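Local coordinates for erythromycin dehydratase (Saccharopolyspora erythraea, PDB 3EL6), which probably removes water from beta-hydroxyacyl chains on their carrier protein, as the dehydratase domain of the polyketide synthase that builds the erythromycin macrolactone, at residues G31-A43 with V53-W65. Residues are numbered along the deposited sequence; the frame is centred on the assembly and turned at random.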
# COMPACT_ATOMS: atom_id res chain seq x y z
N GLY A 31 0.80 8.75 8.82
CA GLY A 31 1.41 8.90 7.51
C GLY A 31 0.47 8.38 6.41
O GLY A 31 0.93 8.03 5.31
N VAL A 32 -0.83 8.32 6.69
CA VAL A 32 -1.79 7.85 5.66
C VAL A 32 -2.75 9.00 5.38
O VAL A 32 -2.67 10.02 6.07
CB VAL A 32 -2.52 6.59 6.14
CG1 VAL A 32 -1.48 5.49 6.45
CG2 VAL A 32 -3.37 6.84 7.37
N ARG A 33 -3.60 8.85 4.36
CA ARG A 33 -4.70 9.80 4.12
C ARG A 33 -5.99 9.23 4.70
O ARG A 33 -6.21 8.03 4.67
CB ARG A 33 -4.92 10.00 2.63
CG ARG A 33 -3.73 10.36 1.87
CD ARG A 33 -4.07 10.58 0.37
NE ARG A 33 -4.10 9.36 -0.43
CZ ARG A 33 -5.17 8.89 -1.08
NH1 ARG A 33 -5.08 7.80 -1.83
NH2 ARG A 33 -6.35 9.49 -0.95
N GLY A 34 -6.89 10.08 5.16
CA GLY A 34 -8.16 9.58 5.70
C GLY A 34 -9.09 9.38 4.51
O GLY A 34 -8.91 9.98 3.47
N ALA A 35 -10.07 8.52 4.65
CA ALA A 35 -10.89 8.19 3.50
C ALA A 35 -12.24 8.77 3.81
O ALA A 35 -12.70 8.74 4.97
CB ALA A 35 -10.95 6.67 3.34
N GLU A 36 -12.89 9.34 2.82
CA GLU A 36 -14.18 9.95 2.99
C GLU A 36 -15.32 8.92 2.86
O GLU A 36 -16.45 9.10 3.36
CB GLU A 36 -14.34 11.03 1.93
CG GLU A 36 -13.59 12.31 2.22
CD GLU A 36 -14.27 13.15 3.29
OE1 GLU A 36 -14.27 12.76 4.49
OE2 GLU A 36 -14.82 14.23 2.91
N HIS A 37 -15.05 7.82 2.18
CA HIS A 37 -16.12 6.85 1.98
C HIS A 37 -16.57 6.28 3.32
O HIS A 37 -15.76 5.94 4.14
CB HIS A 37 -15.58 5.72 1.12
CG HIS A 37 -16.61 4.76 0.66
ND1 HIS A 37 -17.07 3.74 1.45
CD2 HIS A 37 -17.20 4.60 -0.54
CE1 HIS A 37 -17.94 3.02 0.77
NE2 HIS A 37 -18.03 3.52 -0.44
N PRO A 38 -17.87 6.14 3.53
CA PRO A 38 -18.35 5.63 4.83
C PRO A 38 -17.75 4.30 5.31
O PRO A 38 -17.69 4.07 6.54
CB PRO A 38 -19.86 5.41 4.60
CG PRO A 38 -20.21 6.32 3.47
CD PRO A 38 -18.96 6.44 2.59
N LEU A 39 -17.36 3.41 4.39
CA LEU A 39 -16.83 2.09 4.76
C LEU A 39 -15.28 2.07 4.83
O LEU A 39 -14.69 1.11 5.31
CB LEU A 39 -17.40 0.97 3.89
CG LEU A 39 -18.92 0.99 3.73
CD1 LEU A 39 -19.38 -0.14 2.78
CD2 LEU A 39 -19.62 0.89 5.11
N LEU A 40 -14.65 3.15 4.43
CA LEU A 40 -13.18 3.16 4.38
C LEU A 40 -12.60 3.91 5.56
O LEU A 40 -13.27 4.80 6.13
CB LEU A 40 -12.64 3.75 3.08
CG LEU A 40 -13.01 2.89 1.88
CD1 LEU A 40 -12.46 3.56 0.61
CD2 LEU A 40 -12.47 1.42 2.10
N LEU A 41 -11.37 3.56 5.89
CA LEU A 41 -10.70 4.12 7.05
C LEU A 41 -9.48 4.92 6.64
O LEU A 41 -9.31 6.08 7.06
CB LEU A 41 -10.27 2.97 7.99
CG LEU A 41 -11.44 2.22 8.66
CD1 LEU A 41 -10.91 0.88 9.23
CD2 LEU A 41 -12.09 3.13 9.69
N ALA A 42 -8.60 4.33 5.82
CA ALA A 42 -7.41 5.04 5.39
C ALA A 42 -7.08 4.67 3.96
O ALA A 42 -7.48 3.58 3.47
CB ALA A 42 -6.24 4.61 6.25
N ALA A 43 -6.35 5.55 3.31
CA ALA A 43 -5.81 5.25 2.01
C ALA A 43 -4.30 5.56 2.03
O ALA A 43 -3.85 6.53 2.70
CB ALA A 43 -6.51 6.04 0.95
N VAL A 53 -3.39 1.62 -1.74
CA VAL A 53 -4.05 0.59 -0.92
C VAL A 53 -5.06 1.26 0.03
O VAL A 53 -4.76 2.28 0.65
CB VAL A 53 -3.04 -0.24 -0.08
CG1 VAL A 53 -3.76 -1.39 0.68
CG2 VAL A 53 -1.94 -0.79 -1.00
N PHE A 54 -6.25 0.68 0.11
CA PHE A 54 -7.38 1.26 0.89
C PHE A 54 -7.79 0.28 1.95
O PHE A 54 -7.91 -0.92 1.62
CB PHE A 54 -8.59 1.52 -0.06
CG PHE A 54 -8.27 2.45 -1.20
CD1 PHE A 54 -7.80 1.95 -2.43
CD2 PHE A 54 -8.44 3.85 -1.04
CE1 PHE A 54 -7.48 2.83 -3.50
CE2 PHE A 54 -8.11 4.73 -2.11
CZ PHE A 54 -7.64 4.21 -3.34
N THR A 55 -8.01 0.74 3.18
CA THR A 55 -8.55 -0.19 4.18
C THR A 55 -9.89 0.31 4.77
O THR A 55 -10.14 1.51 4.78
CB THR A 55 -7.49 -0.60 5.21
OG1 THR A 55 -6.24 -0.85 4.49
CG2 THR A 55 -7.91 -1.93 6.01
N GLY A 56 -10.75 -0.62 5.12
CA GLY A 56 -12.07 -0.26 5.68
C GLY A 56 -12.62 -1.42 6.49
O GLY A 56 -11.93 -2.43 6.75
N ARG A 57 -13.88 -1.30 6.91
CA ARG A 57 -14.45 -2.25 7.84
C ARG A 57 -15.92 -2.14 7.64
O ARG A 57 -16.39 -1.04 7.42
CB ARG A 57 -14.09 -1.82 9.25
CG ARG A 57 -14.35 -2.88 10.31
CD ARG A 57 -13.60 -2.50 11.66
NE ARG A 57 -12.13 -2.68 11.57
CZ ARG A 57 -11.19 -1.79 11.95
NH1 ARG A 57 -11.52 -0.62 12.48
NH2 ARG A 57 -9.90 -2.07 11.79
N LEU A 58 -16.60 -3.27 7.65
CA LEU A 58 -18.07 -3.37 7.52
C LEU A 58 -18.57 -4.00 8.81
O LEU A 58 -17.97 -4.97 9.29
CB LEU A 58 -18.40 -4.39 6.42
CG LEU A 58 -18.91 -3.83 5.11
CD1 LEU A 58 -18.37 -2.45 4.90
CD2 LEU A 58 -18.54 -4.76 4.01
N SER A 59 -19.71 -3.55 9.33
CA SER A 59 -20.33 -4.30 10.42
C SER A 59 -21.80 -3.91 10.52
O SER A 59 -22.15 -2.79 10.19
CB SER A 59 -19.67 -3.96 11.74
OG SER A 59 -19.92 -2.60 12.04
N THR A 60 -22.64 -4.83 10.94
CA THR A 60 -24.07 -4.49 11.13
C THR A 60 -24.28 -3.39 12.16
O THR A 60 -25.24 -2.63 12.08
CB THR A 60 -24.87 -5.72 11.46
OG1 THR A 60 -24.27 -6.38 12.58
CG2 THR A 60 -24.83 -6.71 10.34
N ASP A 61 -23.36 -3.23 13.11
CA ASP A 61 -23.54 -2.17 14.08
C ASP A 61 -23.49 -0.83 13.42
O ASP A 61 -24.32 0.04 13.70
CB ASP A 61 -22.50 -2.21 15.23
CG ASP A 61 -22.77 -3.34 16.22
OD1 ASP A 61 -23.87 -3.96 16.21
OD2 ASP A 61 -21.86 -3.61 17.04
N GLU A 62 -22.49 -0.63 12.54
CA GLU A 62 -22.35 0.64 11.85
C GLU A 62 -23.27 0.75 10.62
O GLU A 62 -23.69 1.83 10.25
CB GLU A 62 -20.89 0.82 11.40
CG GLU A 62 -19.90 0.97 12.56
CD GLU A 62 -20.24 2.17 13.43
OE1 GLU A 62 -20.23 2.06 14.69
OE2 GLU A 62 -20.54 3.24 12.83
N GLN A 63 -23.55 -0.36 9.97
CA GLN A 63 -24.42 -0.32 8.77
C GLN A 63 -25.56 -1.33 8.95
O GLN A 63 -25.48 -2.48 8.52
CB GLN A 63 -23.58 -0.67 7.54
CG GLN A 63 -22.53 0.36 7.12
CD GLN A 63 -21.18 0.19 7.83
OE1 GLN A 63 -20.66 -0.94 7.97
NE2 GLN A 63 -20.60 1.30 8.25
N PRO A 64 -26.63 -0.92 9.66
CA PRO A 64 -27.59 -1.96 10.05
C PRO A 64 -28.24 -2.63 8.86
O PRO A 64 -28.71 -3.76 8.94
CB PRO A 64 -28.63 -1.21 10.94
CG PRO A 64 -27.90 0.00 11.46
CD PRO A 64 -26.73 0.32 10.45
N TRP A 65 -28.27 -1.96 7.71
CA TRP A 65 -28.86 -2.58 6.54
C TRP A 65 -28.15 -3.82 6.11
O TRP A 65 -28.70 -4.64 5.43
CB TRP A 65 -28.90 -1.57 5.36
CG TRP A 65 -27.62 -0.76 5.14
CD1 TRP A 65 -27.34 0.45 5.62
CD2 TRP A 65 -26.48 -1.16 4.33
NE1 TRP A 65 -26.08 0.86 5.18
CE2 TRP A 65 -25.56 -0.11 4.38
CE3 TRP A 65 -26.17 -2.30 3.58
CZ2 TRP A 65 -24.32 -0.15 3.69
CZ3 TRP A 65 -24.92 -2.34 2.89
CH2 TRP A 65 -24.05 -1.27 2.95
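A classic beta bulge puts L41 and A42 of strand 40-45 opposite the single residue T55 of strand 52-58, in an antiparallel hairpin of the double hotdog fold. Carbonyl O of T55 takes two amide protons: a short bond from L41 N (2.6 Å), lying in the carbonyl plane, and a weak one from A42 N (3.4 Å). T55 N returns a nearly straight bond to A42 O (2.9 Å, 168° at the hydrogen). At the other end of the pairing, L39 O accepts from R57 N (3.0 Å), and CA of G56 also comes close to this oxygen. H37 ND1 accepts from L39 N within the type I turn H37-L40, while H37 NE2 is hydrogen-bonded to D84 OD2. The other edge of strand 52-58 pairs with strand 114-123. L41 lays CD1 over one face of the R57 guanidinium, 3.6 Å from NH1; with chi3 bent to -72°, that group reaches S28 O of the second subunit through NH2. R33, whose NH1 forms salt bridges with D92 and D45, has A43 CB over one guanidinium face. Beyond the strands, Q63 OE1 accepts from S59 N, and L39 CD2 presses closely on the same amide, 3.2 Å from Q63 CD.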